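Local atomic coordinates of hypothetical protein, GDSL-like Lipase/Acylhydrolase family protein (Bacteroides uniformis, PDB entry 4M8K), a protein that is of unknown specificity but probably hydrolyses ester bonds, as expected of a member of the GDSL-like lipase/acylhydrolase family. Residues Lys22-Gly27 and Leu76-Ser81; Tyr30-Gly35 and Asn42-Gly47; Arg105-Gly110 and Lys158-Ala163; Asp113-Phe118 and Pro162-Tyr167. All coordinates share one frame; numbering follows the deposited sequence.

Interaction 1: residues Lys22-Gly27 and Leu76-Ser81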
loop_
_atom_site.group_PDB
_atom_site.type_symbol
_atom_site.label_atom_id
_atom_site.label_comp_id
_atom_site.label_asym_id
_atom_site.label_seq_id
_atom_site.Cartn_x
_atom_site.Cartn_y
_atom_site.Cartn_z
ATOM N N LYS A 22 -12.248 -10.070 -5.276
ATOM C CA LYS A 22 -12.342 -8.866 -4.474
ATOM C C LYS A 22 -10.934 -8.418 -4.064
ATOM O O LYS A 22 -10.098 -9.211 -3.534
ATOM C CB LYS A 22 -13.220 -9.094 -3.237
ATOM C CG LYS A 22 -14.652 -9.461 -3.540
ATOM C CD LYS A 22 -15.212 -10.399 -2.480
ATOM C CE LYS A 22 -15.661 -9.663 -1.257
ATOM N NZ LYS A 22 -16.486 -10.569 -0.414
ATOM N N VAL A 23 -10.691 -7.168 -4.371
ATOM C CA VAL A 23 -9.402 -6.496 -4.135
ATOM C C VAL A 23 -9.559 -5.461 -3.026
ATOM O O VAL A 23 -10.417 -4.549 -3.081
ATOM C CB VAL A 23 -8.855 -5.824 -5.436
ATOM C CG1 VAL A 23 -7.580 -5.078 -5.164
ATOM C CG2 VAL A 23 -8.594 -6.848 -6.539
ATOM N N SER A 24 -8.708 -5.591 -2.031
ATOM C CA SER A 24 -8.541 -4.567 -1.038
ATOM C C SER A 24 -7.124 -3.978 -1.105
ATOM O O SER A 24 -6.165 -4.653 -1.517
ATOM C CB SER A 24 -8.835 -5.148 0.339
ATOM O OG SER A 24 -10.220 -5.324 0.610
ATOM N N ILE A 25 -7.007 -2.714 -0.697
ATOM C CA ILE A 25 -5.743 -1.954 -0.702
ATOM C C ILE A 25 -5.463 -1.471 0.721
ATOM O O ILE A 25 -6.379 -0.982 1.379
ATOM C CB ILE A 25 -5.857 -0.758 -1.658
ATOM C CG1 ILE A 25 -6.141 -1.261 -3.090
ATOM C CG2 ILE A 25 -4.579 0.084 -1.679
ATOM C CD1 ILE A 25 -7.195 -0.446 -3.784
ATOM N N LEU A 26 -4.205 -1.633 1.171
ATOM C CA LEU A 26 -3.678 -1.037 2.404
ATOM C C LEU A 26 -2.579 -0.087 1.946
ATOM O O LEU A 26 -1.511 -0.532 1.505
ATOM C CB LEU A 26 -3.153 -2.109 3.330
ATOM C CG LEU A 26 -2.686 -1.663 4.692
ATOM C CD1 LEU A 26 -3.838 -1.105 5.473
ATOM C CD2 LEU A 26 -2.032 -2.797 5.473
ATOM N N GLY A 27 -2.889 1.213 1.933
ATOM C CA GLY A 27 -2.034 2.211 1.278
ATOM C C GLY A 27 -1.855 3.503 2.014
ATOM O O GLY A 27 -2.368 3.731 3.151
ATOM N N LEU A 76 -13.798 -3.775 -6.082
ATOM C CA LEU A 76 -13.158 -3.138 -4.944
ATOM C C LEU A 76 -13.849 -3.620 -3.706
ATOM O O LEU A 76 -15.068 -3.566 -3.650
ATOM C CB LEU A 76 -13.275 -1.596 -4.991
ATOM C CG LEU A 76 -12.623 -0.897 -3.792
ATOM C CD1 LEU A 76 -11.125 -1.075 -3.757
ATOM C CD2 LEU A 76 -12.957 0.598 -3.776
ATOM N N GLU A 77 -13.098 -4.134 -2.735
ATOM C CA GLU A 77 -13.673 -4.511 -1.445
ATOM C C GLU A 77 -13.439 -3.301 -0.508
ATOM O O GLU A 77 -14.395 -2.567 -0.187
ATOM C CB GLU A 77 -13.046 -5.794 -0.946
ATOM C CG GLU A 77 -13.420 -6.210 0.460
ATOM C CD GLU A 77 -14.821 -6.810 0.571
ATOM O OE1 GLU A 77 -15.539 -6.871 -0.451
ATOM O OE2 GLU A 77 -15.221 -7.204 1.688
ATOM N N ARG A 78 -12.184 -3.036 -0.113
ATOM C CA ARG A 78 -11.937 -1.888 0.730
ATOM C C ARG A 78 -10.679 -1.212 0.262
ATOM O O ARG A 78 -9.677 -1.861 0.080
ATOM C CB ARG A 78 -11.741 -2.258 2.205
ATOM C CG ARG A 78 -13.002 -2.713 2.924
ATOM C CD ARG A 78 -14.111 -1.635 2.980
ATOM N NE ARG A 78 -15.146 -2.143 3.884
ATOM C CZ ARG A 78 -15.082 -2.096 5.224
ATOM N NH1 ARG A 78 -14.074 -1.504 5.868
ATOM N NH2 ARG A 78 -16.068 -2.635 5.932
ATOM N N ASN A 79 -10.743 0.110 0.138
ATOM C CA ASN A 79 -9.546 0.936 -0.020
ATOM C C ASN A 79 -9.173 1.649 1.303
ATOM O O ASN A 79 -9.583 2.802 1.554
ATOM C CB ASN A 79 -9.727 1.942 -1.154
ATOM C CG ASN A 79 -8.433 2.675 -1.467
ATOM O OD1 ASN A 79 -7.403 2.370 -0.888
ATOM N ND2 ASN A 79 -8.520 3.730 -2.285
ATOM N N ASN A 80 -8.432 0.927 2.123
ATOM C CA ASN A 80 -7.918 1.480 3.374
ATOM C C ASN A 80 -6.579 2.149 3.144
ATOM O O ASN A 80 -5.524 1.580 3.397
ATOM C CB ASN A 80 -7.802 0.395 4.444
ATOM C CG ASN A 80 -7.676 0.968 5.835
ATOM O OD1 ASN A 80 -7.146 2.075 6.021
ATOM N ND2 ASN A 80 -8.156 0.231 6.820
ATOM N N SER A 81 -6.646 3.378 2.661
ATOM C CA SER A 81 -5.484 4.178 2.353
ATOM C C SER A 81 -5.597 5.496 3.087
ATOM O O SER A 81 -6.681 6.026 3.261
ATOM C CB SER A 81 -5.291 4.366 0.837
ATOM O OG SER A 81 -5.072 3.112 0.144
#

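Interaction 2: residues Tyr30-Gly35 and Asn42-Gly47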
loop_
_atom_site.group_PDB
_atom_site.type_symbol
_atom_site.label_atom_id
_atom_site.label_comp_id
_atom_site.label_asym_id
_atom_site.label_seq_id
_atom_site.Cartn_x
_atom_site.Cartn_y
_atom_site.Cartn_z
ATOM N N TYR A 30 -0.668 7.571 -2.139
ATOM C CA TYR A 30 -0.575 7.164 -3.555
ATOM C C TYR A 30 -1.839 6.376 -3.980
ATOM O O TYR A 30 -2.173 6.279 -5.163
ATOM C CB TYR A 30 0.654 6.285 -3.838
ATOM C CG TYR A 30 1.989 6.978 -4.086
ATOM C CD1 TYR A 30 2.356 8.117 -3.406
ATOM C CD2 TYR A 30 2.905 6.436 -4.990
ATOM C CE1 TYR A 30 3.585 8.735 -3.639
ATOM C CE2 TYR A 30 4.124 7.021 -5.212
ATOM C CZ TYR A 30 4.473 8.176 -4.526
ATOM O OH TYR A 30 5.691 8.811 -4.782
ATOM N N SER A 31 -2.527 5.836 -2.986
ATOM C CA SER A 31 -3.722 5.004 -3.186
ATOM C C SER A 31 -4.994 5.664 -2.634
ATOM O O SER A 31 -6.039 5.007 -2.479
ATOM C CB SER A 31 -3.461 3.628 -2.556
ATOM O OG SER A 31 -2.348 2.997 -3.178
ATOM N N THR A 32 -4.925 6.962 -2.331
ATOM C CA THR A 32 -6.078 7.689 -1.808
ATOM C C THR A 32 -6.820 8.441 -2.896
ATOM O O THR A 32 -6.243 8.813 -3.909
ATOM C CB THR A 32 -5.776 8.759 -0.700
ATOM O OG1 THR A 32 -4.924 9.824 -1.195
ATOM C CG2 THR A 32 -5.194 8.100 0.532
ATOM N N PHE A 33 -8.113 8.642 -2.662
ATOM C CA PHE A 33 -8.928 9.641 -3.382
ATOM C C PHE A 33 -10.089 9.982 -2.468
ATOM O O PHE A 33 -10.780 9.074 -1.948
ATOM C CB PHE A 33 -9.424 9.171 -4.784
ATOM C CG PHE A 33 -9.737 10.323 -5.718
ATOM C CD1 PHE A 33 -10.966 10.957 -5.657
ATOM C CD2 PHE A 33 -8.790 10.787 -6.644
ATOM C CE1 PHE A 33 -11.255 12.053 -6.466
ATOM C CE2 PHE A 33 -9.063 11.856 -7.482
ATOM C CZ PHE A 33 -10.302 12.516 -7.385
ATOM N N TYR A 34 -10.262 11.275 -2.223
ATOM C CA TYR A 34 -11.397 11.800 -1.437
ATOM C C TYR A 34 -12.713 11.102 -1.759
ATOM O O TYR A 34 -13.118 11.023 -2.943
ATOM C CB TYR A 34 -11.526 13.323 -1.684
ATOM C CG TYR A 34 -12.438 13.992 -0.704
ATOM C CD1 TYR A 34 -12.083 14.079 0.645
ATOM C CD2 TYR A 34 -13.678 14.511 -1.100
ATOM C CE1 TYR A 34 -12.915 14.649 1.571
ATOM C CE2 TYR A 34 -14.528 15.121 -0.163
ATOM C CZ TYR A 34 -14.119 15.188 1.169
ATOM O OH TYR A 34 -14.906 15.752 2.136
ATOM N N GLY A 35 -13.381 10.591 -0.735
ATOM C CA GLY A 35 -14.669 9.910 -0.875
ATOM C C GLY A 35 -14.578 8.451 -1.260
ATOM O O GLY A 35 -15.585 7.786 -1.421
ATOM N N ASN A 42 -10.091 8.595 6.924
ATOM C CA ASN A 42 -8.729 8.538 6.482
ATOM C C ASN A 42 -8.338 9.769 5.658
ATOM O O ASN A 42 -9.040 10.134 4.718
ATOM C CB ASN A 42 -8.474 7.260 5.626
ATOM C CG ASN A 42 -8.399 5.999 6.453
ATOM O OD1 ASN A 42 -8.650 5.997 7.665
ATOM N ND2 ASN A 42 -8.018 4.901 5.804
ATOM N N LEU A 43 -7.181 10.342 5.954
ATOM C CA LEU A 43 -6.683 11.469 5.183
ATOM C C LEU A 43 -6.405 11.071 3.752
ATOM O O LEU A 43 -5.888 9.981 3.466
ATOM C CB LEU A 43 -5.420 12.067 5.805
ATOM C CG LEU A 43 -5.610 12.638 7.210
ATOM C CD1 LEU A 43 -4.266 13.172 7.724
ATOM C CD2 LEU A 43 -6.689 13.715 7.264
ATOM N N CYS A 44 -6.758 11.970 2.852
ATOM C CA CYS A 44 -6.512 11.799 1.401
ATOM C C CYS A 44 -5.597 12.881 0.829
ATOM O O CYS A 44 -5.526 13.971 1.360
ATOM C CB CYS A 44 -7.848 11.843 0.691
ATOM S SG CYS A 44 -8.902 10.406 1.034
ATOM N N TRP A 45 -4.951 12.598 -0.290
ATOM C CA TRP A 45 -4.097 13.525 -0.975
ATOM C C TRP A 45 -4.740 14.012 -2.268
ATOM O O TRP A 45 -4.595 15.155 -2.616
ATOM C CB TRP A 45 -2.756 12.846 -1.267
ATOM C CG TRP A 45 -1.613 13.789 -1.577
ATOM C CD1 TRP A 45 -0.748 14.310 -0.692
ATOM C CD2 TRP A 45 -1.193 14.243 -2.874
ATOM N NE1 TRP A 45 0.174 15.074 -1.346
ATOM C CE2 TRP A 45 -0.060 15.016 -2.691
ATOM C CE3 TRP A 45 -1.658 14.026 -4.190
ATOM C CZ2 TRP A 45 0.583 15.660 -3.756
ATOM C CZ3 TRP A 45 -1.002 14.596 -5.220
ATOM C CH2 TRP A 45 0.090 15.446 -5.015
ATOM N N TYR A 46 -5.460 13.131 -2.952
ATOM C CA TYR A 46 -6.124 13.470 -4.217
ATOM C C TYR A 46 -7.613 13.796 -4.051
ATOM O O TYR A 46 -8.311 13.151 -3.310
ATOM C CB TYR A 46 -6.004 12.306 -5.184
ATOM C CG TYR A 46 -4.586 11.925 -5.592
ATOM C CD1 TYR A 46 -3.996 12.530 -6.691
ATOM C CD2 TYR A 46 -3.847 10.956 -4.901
ATOM C CE1 TYR A 46 -2.686 12.211 -7.082
ATOM C CE2 TYR A 46 -2.544 10.626 -5.302
ATOM C CZ TYR A 46 -1.986 11.228 -6.388
ATOM O OH TYR A 46 -0.713 10.899 -6.811
ATOM N N GLY A 47 -8.090 14.759 -4.818
ATOM C CA GLY A 47 -9.515 15.091 -4.840
ATOM C C GLY A 47 -10.078 15.779 -3.614
ATOM O O GLY A 47 -11.293 15.775 -3.437
#

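Interaction 3: residues Arg105-Gly110 and Lys158-Ala163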
loop_
_atom_site.group_PDB
_atom_site.type_symbol
_atom_site.label_atom_id
_atom_site.label_comp_id
_atom_site.label_asym_id
_atom_site.label_seq_id
_atom_site.Cartn_x
_atom_site.Cartn_y
_atom_site.Cartn_z
ATOM N N ARG A 105 -4.058 -1.083 10.918
ATOM C CA ARG A 105 -5.243 -1.086 10.054
ATOM C C ARG A 105 -5.551 -2.399 9.382
ATOM O O ARG A 105 -6.474 -2.504 8.606
ATOM C CB ARG A 105 -5.044 0.005 9.029
ATOM C CG ARG A 105 -5.262 1.387 9.662
ATOM C CD ARG A 105 -4.441 2.492 9.021
ATOM N NE ARG A 105 -4.592 2.477 7.582
ATOM C CZ ARG A 105 -3.678 2.837 6.703
ATOM N NH1 ARG A 105 -2.501 3.308 7.070
ATOM N NH2 ARG A 105 -3.960 2.714 5.439
ATOM N N ILE A 106 -4.766 -3.429 9.729
ATOM C CA ILE A 106 -4.810 -4.735 9.079
ATOM C C ILE A 106 -6.095 -5.553 9.284
ATOM O O ILE A 106 -6.340 -6.434 8.494
ATOM C CB ILE A 106 -3.614 -5.616 9.551
ATOM C CG1 ILE A 106 -3.578 -5.754 11.063
ATOM C CG2 ILE A 106 -2.297 -5.015 9.076
ATOM C CD1 ILE A 106 -2.554 -6.802 11.531
ATOM N N HIS A 107 -6.903 -5.238 10.297
ATOM C CA HIS A 107 -8.225 -5.868 10.489
ATOM C C HIS A 107 -9.360 -5.246 9.694
ATOM O O HIS A 107 -10.463 -5.801 9.696
ATOM C CB HIS A 107 -8.656 -5.863 11.972
ATOM C CG HIS A 107 -7.725 -6.598 12.886
ATOM N ND1 HIS A 107 -7.947 -7.892 13.297
ATOM C CD2 HIS A 107 -6.556 -6.216 13.470
ATOM C CE1 HIS A 107 -6.976 -8.273 14.098
ATOM N NE2 HIS A 107 -6.117 -7.272 14.222
ATOM N N ASN A 108 -9.148 -4.112 9.052
ATOM C CA ASN A 108 -10.251 -3.434 8.401
ATOM C C ASN A 108 -10.033 -3.360 6.891
ATOM O O ASN A 108 -9.772 -2.288 6.339
ATOM C CB ASN A 108 -10.428 -2.054 9.047
ATOM C CG ASN A 108 -11.705 -1.380 8.676
ATOM O OD1 ASN A 108 -12.698 -1.978 8.258
ATOM N ND2 ASN A 108 -11.688 -0.061 8.831
ATOM N N LEU A 109 -10.158 -4.524 6.233
ATOM C CA LEU A 109 -9.985 -4.672 4.791
ATOM C C LEU A 109 -11.116 -5.442 4.108
ATOM O O LEU A 109 -10.976 -5.854 2.948
ATOM C CB LEU A 109 -8.677 -5.407 4.543
ATOM C CG LEU A 109 -7.410 -4.678 5.029
ATOM C CD1 LEU A 109 -6.192 -5.545 4.769
ATOM C CD2 LEU A 109 -7.254 -3.375 4.316
ATOM N N GLY A 110 -12.197 -5.690 4.854
ATOM C CA GLY A 110 -13.310 -6.487 4.387
ATOM C C GLY A 110 -12.955 -7.957 4.254
ATOM O O GLY A 110 -12.175 -8.489 5.051
ATOM N N LYS A 158 -0.785 -12.526 6.603
ATOM C CA LYS A 158 -0.839 -13.944 6.232
ATOM C C LYS A 158 -1.677 -14.770 7.232
ATOM O O LYS A 158 -2.382 -15.669 6.822
ATOM C CB LYS A 158 0.560 -14.546 6.080
ATOM C CG LYS A 158 1.224 -14.165 4.769
ATOM C CD LYS A 158 2.702 -14.506 4.713
ATOM C CE LYS A 158 2.980 -15.988 4.757
ATOM N NZ LYS A 158 2.326 -16.655 3.635
ATOM N N GLN A 159 -1.634 -14.440 8.514
ATOM C CA GLN A 159 -2.443 -15.144 9.512
ATOM C C GLN A 159 -3.922 -14.740 9.439
ATOM O O GLN A 159 -4.815 -15.608 9.472
ATOM C CB GLN A 159 -1.856 -14.924 10.911
ATOM C CG GLN A 159 -2.697 -15.560 11.986
ATOM C CD GLN A 159 -1.965 -15.679 13.308
ATOM O OE1 GLN A 159 -2.249 -14.942 14.257
ATOM N NE2 GLN A 159 -0.990 -16.574 13.356
ATOM N N LEU A 160 -4.202 -13.431 9.340
ATOM C CA LEU A 160 -5.586 -12.957 9.248
ATOM C C LEU A 160 -6.298 -13.379 7.941
ATOM O O LEU A 160 -7.526 -13.612 7.956
ATOM C CB LEU A 160 -5.661 -11.440 9.402
ATOM C CG LEU A 160 -5.236 -10.939 10.795
ATOM C CD1 LEU A 160 -5.184 -9.444 10.793
ATOM C CD2 LEU A 160 -6.193 -11.420 11.860
ATOM N N TYR A 161 -5.573 -13.395 6.817
ATOM C CA TYR A 161 -6.182 -13.686 5.491
ATOM C C TYR A 161 -5.489 -14.860 4.798
ATOM O O TYR A 161 -4.779 -14.674 3.795
ATOM C CB TYR A 161 -6.128 -12.415 4.633
ATOM C CG TYR A 161 -6.678 -11.212 5.369
ATOM C CD1 TYR A 161 -8.027 -11.076 5.560
ATOM C CD2 TYR A 161 -5.841 -10.267 5.933
ATOM C CE1 TYR A 161 -8.538 -10.010 6.247
ATOM C CE2 TYR A 161 -6.329 -9.182 6.653
ATOM C CZ TYR A 161 -7.681 -9.053 6.806
ATOM O OH TYR A 161 -8.213 -8.014 7.526
ATOM N N PRO A 162 -5.630 -16.086 5.371
ATOM C CA PRO A 162 -4.819 -17.203 4.890
ATOM C C PRO A 162 -5.195 -17.706 3.509
ATOM O O PRO A 162 -4.412 -18.457 2.904
ATOM C CB PRO A 162 -5.061 -18.321 5.947
ATOM C CG PRO A 162 -6.370 -17.980 6.556
ATOM C CD PRO A 162 -6.439 -16.463 6.541
ATOM N N ALA A 163 -6.391 -17.340 3.053
ATOM C CA ALA A 163 -6.827 -17.676 1.732
ATOM C C ALA A 163 -6.591 -16.562 0.729
ATOM O O ALA A 163 -6.832 -16.793 -0.423
ATOM C CB ALA A 163 -8.317 -18.042 1.752
HETATM O O HOH W 1 -10.698 -7.268 7.016
#

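Interaction 4: residues Asp113-Phe118 and Pro162-Tyr167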
loop_
_atom_site.group_PDB
_atom_site.type_symbol
_atom_site.label_atom_id
_atom_site.label_comp_id
_atom_site.label_asym_id
_atom_site.label_seq_id
_atom_site.Cartn_x
_atom_site.Cartn_y
_atom_site.Cartn_z
ATOM N N ASP A 113 -10.077 -11.306 -1.619
ATOM C CA ASP A 113 -9.338 -12.433 -2.237
ATOM C C ASP A 113 -7.909 -12.010 -2.572
ATOM O O ASP A 113 -6.979 -12.845 -2.613
ATOM C CB ASP A 113 -10.039 -12.833 -3.532
ATOM C CG ASP A 113 -11.451 -13.186 -3.312
ATOM O OD1 ASP A 113 -11.634 -14.165 -2.618
ATOM O OD2 ASP A 113 -12.395 -12.526 -3.828
ATOM N N ILE A 114 -7.762 -10.708 -2.862
ATOM C CA ILE A 114 -6.480 -10.110 -3.225
ATOM C C ILE A 114 -6.257 -8.922 -2.319
ATOM O O ILE A 114 -7.136 -8.026 -2.187
ATOM C CB ILE A 114 -6.429 -9.709 -4.727
ATOM C CG1 ILE A 114 -6.505 -10.953 -5.626
ATOM C CG2 ILE A 114 -5.137 -8.960 -5.052
ATOM C CD1 ILE A 114 -6.852 -10.621 -7.072
ATOM N N ILE A 115 -5.071 -8.864 -1.705
ATOM C CA ILE A 115 -4.664 -7.691 -0.915
ATOM C C ILE A 115 -3.407 -7.067 -1.562
ATOM O O ILE A 115 -2.390 -7.738 -1.784
ATOM C CB ILE A 115 -4.393 -8.033 0.550
ATOM C CG1 ILE A 115 -5.668 -8.588 1.190
ATOM C CG2 ILE A 115 -3.901 -6.803 1.302
ATOM C CD1 ILE A 115 -5.489 -9.127 2.567
ATOM N N LEU A 116 -3.511 -5.783 -1.869
ATOM C CA LEU A 116 -2.415 -5.009 -2.390
ATOM C C LEU A 116 -1.908 -4.019 -1.316
ATOM O O LEU A 116 -2.598 -3.075 -0.944
ATOM C CB LEU A 116 -2.843 -4.297 -3.671
ATOM C CG LEU A 116 -3.532 -5.182 -4.715
ATOM C CD1 LEU A 116 -4.014 -4.296 -5.848
ATOM C CD2 LEU A 116 -2.652 -6.299 -5.255
ATOM N N VAL A 117 -0.687 -4.276 -0.851
ATOM C CA VAL A 117 -0.010 -3.471 0.168
ATOM C C VAL A 117 0.906 -2.517 -0.565
ATOM O O VAL A 117 1.760 -2.963 -1.345
ATOM C CB VAL A 117 0.821 -4.342 1.149
ATOM C CG1 VAL A 117 1.399 -3.478 2.256
ATOM C CG2 VAL A 117 -0.036 -5.433 1.749
ATOM N N PHE A 118 0.705 -1.206 -0.348
ATOM C CA PHE A 118 1.450 -0.156 -1.061
ATOM C C PHE A 118 1.893 0.912 -0.058
ATOM O O PHE A 118 1.324 2.000 0.063
ATOM C CB PHE A 118 0.566 0.411 -2.166
ATOM C CG PHE A 118 1.248 1.271 -3.170
ATOM C CD1 PHE A 118 2.580 1.697 -3.026
ATOM C CD2 PHE A 118 0.557 1.643 -4.294
ATOM C CE1 PHE A 118 3.158 2.435 -3.981
ATOM C CE2 PHE A 118 1.143 2.390 -5.284
ATOM C CZ PHE A 118 2.444 2.812 -5.128
ATOM N N PRO A 162 -5.630 -16.086 5.371
ATOM C CA PRO A 162 -4.819 -17.203 4.890
ATOM C C PRO A 162 -5.195 -17.706 3.509
ATOM O O PRO A 162 -4.412 -18.457 2.904
ATOM C CB PRO A 162 -5.061 -18.321 5.947
ATOM C CG PRO A 162 -6.370 -17.980 6.556
ATOM C CD PRO A 162 -6.439 -16.463 6.541
ATOM N N ALA A 163 -6.391 -17.340 3.053
ATOM C CA ALA A 163 -6.827 -17.676 1.732
ATOM C C ALA A 163 -6.591 -16.562 0.729
ATOM O O ALA A 163 -6.832 -16.793 -0.423
ATOM C CB ALA A 163 -8.317 -18.042 1.752
ATOM N N ALA A 164 -6.099 -15.379 1.124
ATOM C CA ALA A 164 -5.966 -14.277 0.178
ATOM C C ALA A 164 -4.623 -14.347 -0.520
ATOM O O ALA A 164 -3.694 -14.916 0.007
ATOM C CB ALA A 164 -6.112 -12.940 0.883
ATOM N N ARG A 165 -4.530 -13.768 -1.707
ATOM C CA ARG A 165 -3.242 -13.509 -2.340
ATOM C C ARG A 165 -2.814 -12.093 -2.003
ATOM O O ARG A 165 -3.557 -11.147 -2.169
ATOM C CB ARG A 165 -3.303 -13.725 -3.880
ATOM C CG ARG A 165 -3.368 -15.177 -4.328
ATOM C CD ARG A 165 -2.122 -16.014 -3.933
ATOM N NE ARG A 165 -0.824 -15.340 -4.159
ATOM C CZ ARG A 165 -0.186 -15.249 -5.332
ATOM N NH1 ARG A 165 -0.706 -15.780 -6.431
ATOM N NH2 ARG A 165 0.987 -14.606 -5.420
ATOM N N ILE A 166 -1.612 -11.959 -1.473
ATOM C CA ILE A 166 -1.093 -10.700 -0.991
ATOM C C ILE A 166 0.101 -10.326 -1.844
ATOM O O ILE A 166 0.978 -11.168 -2.086
ATOM C CB ILE A 166 -0.638 -10.812 0.461
ATOM C CG1 ILE A 166 -1.780 -11.332 1.341
ATOM C CG2 ILE A 166 -0.068 -9.483 0.944
ATOM C CD1 ILE A 166 -1.340 -11.765 2.727
ATOM N N TYR A 167 0.059 -9.109 -2.364
ATOM C CA TYR A 167 1.105 -8.510 -3.173
ATOM C C TYR A 167 1.589 -7.232 -2.542
ATOM O O TYR A 167 0.767 -6.397 -2.072
ATOM C CB TYR A 167 0.565 -8.187 -4.570
ATOM C CG TYR A 167 0.156 -9.396 -5.367
ATOM C CD1 TYR A 167 -1.107 -9.917 -5.255
ATOM C CD2 TYR A 167 1.034 -9.994 -6.258
ATOM C CE1 TYR A 167 -1.498 -11.023 -5.994
ATOM C CE2 TYR A 167 0.672 -11.127 -6.976
ATOM C CZ TYR A 167 -0.588 -11.646 -6.836
ATOM O OH TYR A 167 -0.968 -12.744 -7.571
HETATM O O HOH W 2 -7.243 -15.471 -3.473
#

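Interaction 1: residues Lys22-Gly27 and Leu76-Ser81
K22 and E77 meet near the N-terminal ends of two parallel strands. E77 carries CG anti to its backbone N (chi1 173°) and then bends, which brings OE1 within 3.8 Å of K22 NZ, a long salt bridge. With an alanine in place of K22, E77 OE1 would probably lose its charged mate, while OE2 would still hold T111 N. S24 OG touches E77 CB and accepts a weak bond from R78 N, but its stronger partner is L109 O. These strands, 22-27 and 75-81, are neighbours in the five-stranded parallel sheet of the fold, with 75-81 at its edge. A beta bulge shifts the register by one residue between V23 and I25. Beyond it, I25 N bonds R78 O at 2.9 Å and G27 N bonds N80 O at 3.0 Å. I25 CD1 packs on L76 CD1 at 4.0 Å, the two side chains crossing at about a right angle. S81 OG donates to N79 OD1 at 2.7 Å, and I25 CG2 lies against both oxygens.

Interaction 2: residues Tyr30-Gly35 and Asn42-Gly47
F33 and Y46 cross at about a right angle, with F33 CD2 3.5 Å from Y46 CB. The F33 ring has the backbone of Y46 and G47 over one face. G47 CA sits 4.1 Å from the ring centroid and 27° off its normal, a CH-pi contact. W45 places CE3 over the centre of one face of the Y46 ring. Both segments belong to the long irregular loop between strand 22-27 and helix 64-71, and two hydrogen bonds join them. Y34 N donates to Y46 O at 2.9 Å, almost straight. W45 N donates to T32 OG1, also at 2.9 Å. T32 holds OG1 between its backbone N and carbonyl carbon (chi1 63°), which presents it to W45 N; CG2 lies near L43 O. The same OG1 also bonds S29 O. C44 SG packs beside Y34 N at 3.6 Å. The Y46 hydroxyl reaches P206 O, and the Y30 hydroxyl reaches G204 O. Y34 CB rests against G47 O.

Interaction 3: residues Arg105-Gly110 and Lys158-Ala163
Y161 reaches from the end of helix 146-160 to the loop that leads into strand 114-118. It is the first residue past the helix to leave helical backbone angles. The loop contains a type I beta turn from R105 to N108, closed by N108 N on R105 O.

The polar contacts gather at the tyrosine hydroxyl. Y161 OH donates to I106 O at 2.6 Å, in the carbonyl plane, and this oxygen lies at the edge of the tyrosine ring. A water bonds Y161 OH (2.6 Å), H107 O and G110 O, donating to only two of them at a time, and accepts from L109 N. The hydroxyl thus ties the helix end to the loop directly and through water. A phenylalanine in place of Y161 would probably leave I106 O without this donor and the water without one of its partners.

The apolar contacts flank this bond. L109 CD1 lies 4.1 Å from Y161 CE2, and L109 also packs on L157 of the helix. I106 keeps CG1 between its backbone N and carbonyl carbon (chi1 56°), and CD1 meets L160 CD1 at 3.8 Å. The side chains of I106 and L160 cross at about a right angle. L160 also covers one face of the H107 ring, with CD1 4.0 Å from the ring centroid and 13° off its normal.

Interaction 4: residues Asp113-Phe118 and Pro162-Tyr167
I115 and V117 meet I166 on the face of this strand pair covered by helix 146-160. V117 CG2 lies 4.1 Å from I166 CG2, their side chains crossing at a slant. I115 adds CB against I166 CG1. L153 and L157 of the helix lie on V117, and L157 also on I166. The reverse face is tightly packed too. There L116 and Y167 lie side by side and point the same way, with L116 CD2 3.8 Å from Y167 CB. I114 CG2 touches Y167 CD1 at 4.1 Å. Y167 has CG anti to its carbonyl carbon (chi1 -64°), and its CD1 meets both I114 and L116.

The contact opens toward solvent at its start, round D113, A163 and R165. R165 is exposed, and its bent side chain leads away from strand 114-118. Its guanidinium has Y167 OH over one face. A164 CB lies 3.6 Å from D113 O. That oxygen accepts R165 N at 2.8 Å and a water at the same distance; the water also donates weakly to A163 O. D113 OD2 accepts from K22 N of the neighbouring strand.

Further in, I115 N donates to R165 O, Y167 N to I115 O at 2.9 Å, and V117 N to Y167 O at 2.8 Å. Strands 114-118 and 165-170 run parallel, with helix 146-160 between them in the chain. This is a beta-alpha-beta crossover in the alpha/beta fold of the GDSL hydrolase family.

Interactions 1 and 4 both join parallel strands of the same sheet. Strands 22-27 and 114-118 are neighbours in it, and V23 packs on L116 between them. Interaction 1 is the more buried, yet it carries polar side chains; interaction 4 is largely aliphatic inside and wet at one end. Interactions 2 and 3 join loops and a helix end, are only partly buried, and rely on aromatic residues. Interaction 2 meets interaction 1 where N79 ND2 bonds S31 O and N80 OD1 bonds N42 ND2. Interaction 3 meets it through R78 NH1 with N108 OD1. Interactions 3 and 4 share P162 and A163, and Y161 packs on I115.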